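Glutamine synthetase (Helicobacter pylori, PDB 5ZLI) is a class I-beta glutamine synthetase, a twelve-subunit enzyme whose chains join a beta-Grasp domain to a larger catalytic domain. Local coordinates at residues V95-D103 against K112-K120. Sequence-based numbering, arbitrary orientation.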
# COMPACT_ATOMS: atom_id res chain seq x y z
N VAL B 95 43.85 -9.03 -23.32
CA VAL B 95 44.11 -8.46 -24.63
C VAL B 95 43.23 -9.17 -25.63
O VAL B 95 43.17 -10.40 -25.67
CB VAL B 95 45.60 -8.53 -25.02
CG1 VAL B 95 46.13 -9.95 -24.93
CG2 VAL B 95 45.79 -7.94 -26.40
N VAL B 96 42.57 -8.42 -26.43
CA VAL B 96 41.69 -8.98 -27.43
C VAL B 96 42.49 -9.13 -28.71
O VAL B 96 43.32 -8.28 -29.05
CB VAL B 96 40.44 -8.11 -27.62
CG1 VAL B 96 39.55 -8.69 -28.70
CG2 VAL B 96 39.67 -7.98 -26.32
N VAL B 97 42.29 -10.26 -29.38
CA VAL B 97 42.99 -10.54 -30.63
C VAL B 97 41.98 -11.13 -31.60
O VAL B 97 41.12 -11.92 -31.20
CB VAL B 97 44.19 -11.47 -30.41
CG1 VAL B 97 43.79 -12.56 -29.47
CG2 VAL B 97 44.70 -12.01 -31.76
N PHE B 98 42.02 -10.65 -32.84
CA PHE B 98 41.12 -11.11 -33.88
C PHE B 98 41.48 -12.51 -34.36
O PHE B 98 42.59 -13.00 -34.16
CB PHE B 98 41.12 -10.14 -35.07
CG PHE B 98 40.43 -8.83 -34.81
CD1 PHE B 98 39.06 -8.70 -35.05
CD2 PHE B 98 41.14 -7.72 -34.36
CE1 PHE B 98 38.41 -7.49 -34.84
CE2 PHE B 98 40.50 -6.49 -34.14
CZ PHE B 98 39.13 -6.38 -34.38
N CYS B 99 40.48 -13.18 -34.96
CA CYS B 99 40.66 -14.52 -35.49
C CYS B 99 39.78 -14.74 -36.72
O CYS B 99 38.76 -14.08 -36.91
CB CYS B 99 40.35 -15.58 -34.42
SG CYS B 99 41.44 -15.45 -32.97
N ASP B 100 40.23 -15.65 -37.58
CA ASP B 100 39.41 -16.26 -38.62
C ASP B 100 39.24 -17.73 -38.33
O ASP B 100 40.00 -18.34 -37.57
CB ASP B 100 40.01 -16.06 -40.01
CG ASP B 100 40.06 -14.59 -40.41
OD1 ASP B 100 38.97 -13.99 -40.54
OD2 ASP B 100 41.19 -14.05 -40.60
N VAL B 101 38.21 -18.30 -38.92
CA VAL B 101 37.97 -19.74 -38.89
C VAL B 101 38.77 -20.42 -40.00
O VAL B 101 38.73 -20.01 -41.16
CB VAL B 101 36.47 -20.03 -39.06
CG1 VAL B 101 36.05 -21.28 -38.31
CG2 VAL B 101 35.70 -18.84 -38.55
N TYR B 102 39.51 -21.47 -39.64
CA TYR B 102 40.17 -22.29 -40.65
C TYR B 102 39.38 -23.58 -40.81
O TYR B 102 39.11 -24.28 -39.83
CB TYR B 102 41.61 -22.63 -40.27
CG TYR B 102 42.34 -23.46 -41.33
CD1 TYR B 102 43.06 -22.85 -42.35
CD2 TYR B 102 42.35 -24.86 -41.29
CE1 TYR B 102 43.76 -23.60 -43.32
CE2 TYR B 102 43.04 -25.62 -42.25
CZ TYR B 102 43.75 -24.98 -43.25
OH TYR B 102 44.44 -25.73 -44.19
N ASP B 103 39.01 -23.87 -42.06
CA ASP B 103 38.27 -25.07 -42.40
C ASP B 103 39.27 -26.22 -42.42
O ASP B 103 40.20 -26.21 -43.22
CB ASP B 103 37.58 -24.87 -43.76
CG ASP B 103 36.67 -26.02 -44.17
OD1 ASP B 103 35.69 -25.77 -44.93
OD2 ASP B 103 36.91 -27.18 -43.76
N LYS B 112 33.03 -19.79 -45.32
CA LYS B 112 31.85 -19.17 -44.71
C LYS B 112 32.21 -18.29 -43.53
O LYS B 112 31.32 -17.77 -42.85
CB LYS B 112 30.84 -20.24 -44.28
CG LYS B 112 30.33 -21.12 -45.40
CD LYS B 112 29.06 -21.87 -45.05
CE LYS B 112 29.36 -23.10 -44.24
NZ LYS B 112 28.17 -23.99 -44.20
N CYS B 113 33.51 -18.04 -43.32
CA CYS B 113 33.98 -17.13 -42.29
C CYS B 113 33.93 -15.72 -42.87
O CYS B 113 34.69 -15.42 -43.78
CB CYS B 113 35.39 -17.49 -41.84
SG CYS B 113 36.16 -16.22 -40.81
N PRO B 114 33.06 -14.84 -42.36
CA PRO B 114 32.92 -13.52 -42.98
C PRO B 114 34.21 -12.74 -43.03
O PRO B 114 34.48 -12.04 -44.02
CB PRO B 114 31.89 -12.84 -42.07
CG PRO B 114 31.17 -13.93 -41.41
CD PRO B 114 32.18 -15.00 -41.20
N ARG B 115 34.98 -12.74 -41.95
CA ARG B 115 36.26 -12.05 -41.99
C ARG B 115 37.22 -12.69 -43.01
O ARG B 115 38.06 -11.99 -43.60
CB ARG B 115 36.83 -12.00 -40.58
CG ARG B 115 37.91 -11.02 -40.44
CD ARG B 115 38.40 -10.84 -39.03
NE ARG B 115 39.83 -11.12 -39.06
CZ ARG B 115 40.79 -10.21 -39.12
NH1 ARG B 115 40.50 -8.93 -39.11
NH2 ARG B 115 42.05 -10.60 -39.18
N SER B 116 37.10 -14.01 -43.25
CA SER B 116 37.86 -14.66 -44.32
C SER B 116 37.38 -14.20 -45.69
O SER B 116 38.18 -14.03 -46.62
CB SER B 116 37.75 -16.18 -44.22
OG SER B 116 38.50 -16.72 -43.14
N ILE B 117 36.07 -14.05 -45.85
CA ILE B 117 35.55 -13.45 -47.07
C ILE B 117 36.14 -12.06 -47.29
O ILE B 117 36.57 -11.73 -48.40
CB ILE B 117 34.00 -13.41 -47.03
CG1 ILE B 117 33.44 -14.85 -47.03
CG2 ILE B 117 33.40 -12.53 -48.17
CD1 ILE B 117 31.91 -14.95 -46.91
N ALA B 118 36.25 -11.26 -46.23
CA ALA B 118 36.68 -9.87 -46.40
C ALA B 118 38.12 -9.76 -46.84
O ALA B 118 38.48 -8.74 -47.43
CB ALA B 118 36.51 -9.07 -45.10
N LYS B 119 38.95 -10.75 -46.55
CA LYS B 119 40.28 -10.76 -47.12
C LYS B 119 40.22 -11.25 -48.56
O LYS B 119 40.73 -10.58 -49.46
CB LYS B 119 41.17 -11.66 -46.29
CG LYS B 119 41.33 -11.15 -44.91
CD LYS B 119 42.30 -11.99 -44.14
CE LYS B 119 42.41 -11.46 -42.73
NZ LYS B 119 43.31 -12.22 -41.84
N LYS B 120 39.45 -12.30 -48.82
CA LYS B 120 39.36 -12.80 -50.18
C LYS B 120 38.76 -11.75 -51.11
O LYS B 120 39.09 -11.70 -52.30
CB LYS B 120 38.55 -14.10 -50.15
CG LYS B 120 39.34 -15.24 -49.49
CD LYS B 120 38.59 -16.57 -49.39
CE LYS B 120 37.82 -16.90 -50.64
NZ LYS B 120 38.65 -16.86 -51.86
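D100 on strand 95-103 reaches the first two turns of helix 114-128 with its carboxylate and meets two basic side chains, one on each oxygen. K119 arrives from the opposite direction, its chain extended beyond CG, and its NZ lies 3.1 Å from D100 OD2, nearly along the C-O axis of that oxygen. R115 instead crosses the aspartate at about a right angle, with the guanidinium and carboxylate planes only 15° apart. Its NE to D100 OD1 bond, at 3.3 Å, is weak and bent, so this half of the salt-bridge network probably owes more to charge than to directed hydrogen bonding. The CB of F98 lies over the centre of one guanidinium face, 4.1 Å from R115 CZ.

Further along the strand, the backbone N-H of V101 donates a nearly straight hydrogen bond to C113 SG (3.5 Å, 173°), while V101 CG2 packs against the same sulfur. A chi1 of 168° puts SG anti to the backbone N of C113, beside the carbonyl carbon, where one sulfur takes both the V101 N-H and, weakly, the S116 N-H that caps the helix. S116 OG packs against the CB of D100 where the helix comes up to the strand.

The strand belongs to the beta-Grasp sheet and the helix to the catalytic region, so the contact joins the two parts just where the chain passes between them. Strand 95-103 and helix segment 114-120 run nearly perpendicular, with axes 7.5 Å apart at their closest.

Outside the pair, D80 on the neighbouring strand 74-81 forms salt bridges with both R115 NH2 and K119 NZ, placing a second acid beside the two bases. R115 NH1 forms its salt bridge with D243 of helix 238-258, and the ring of W38 meets that of F98.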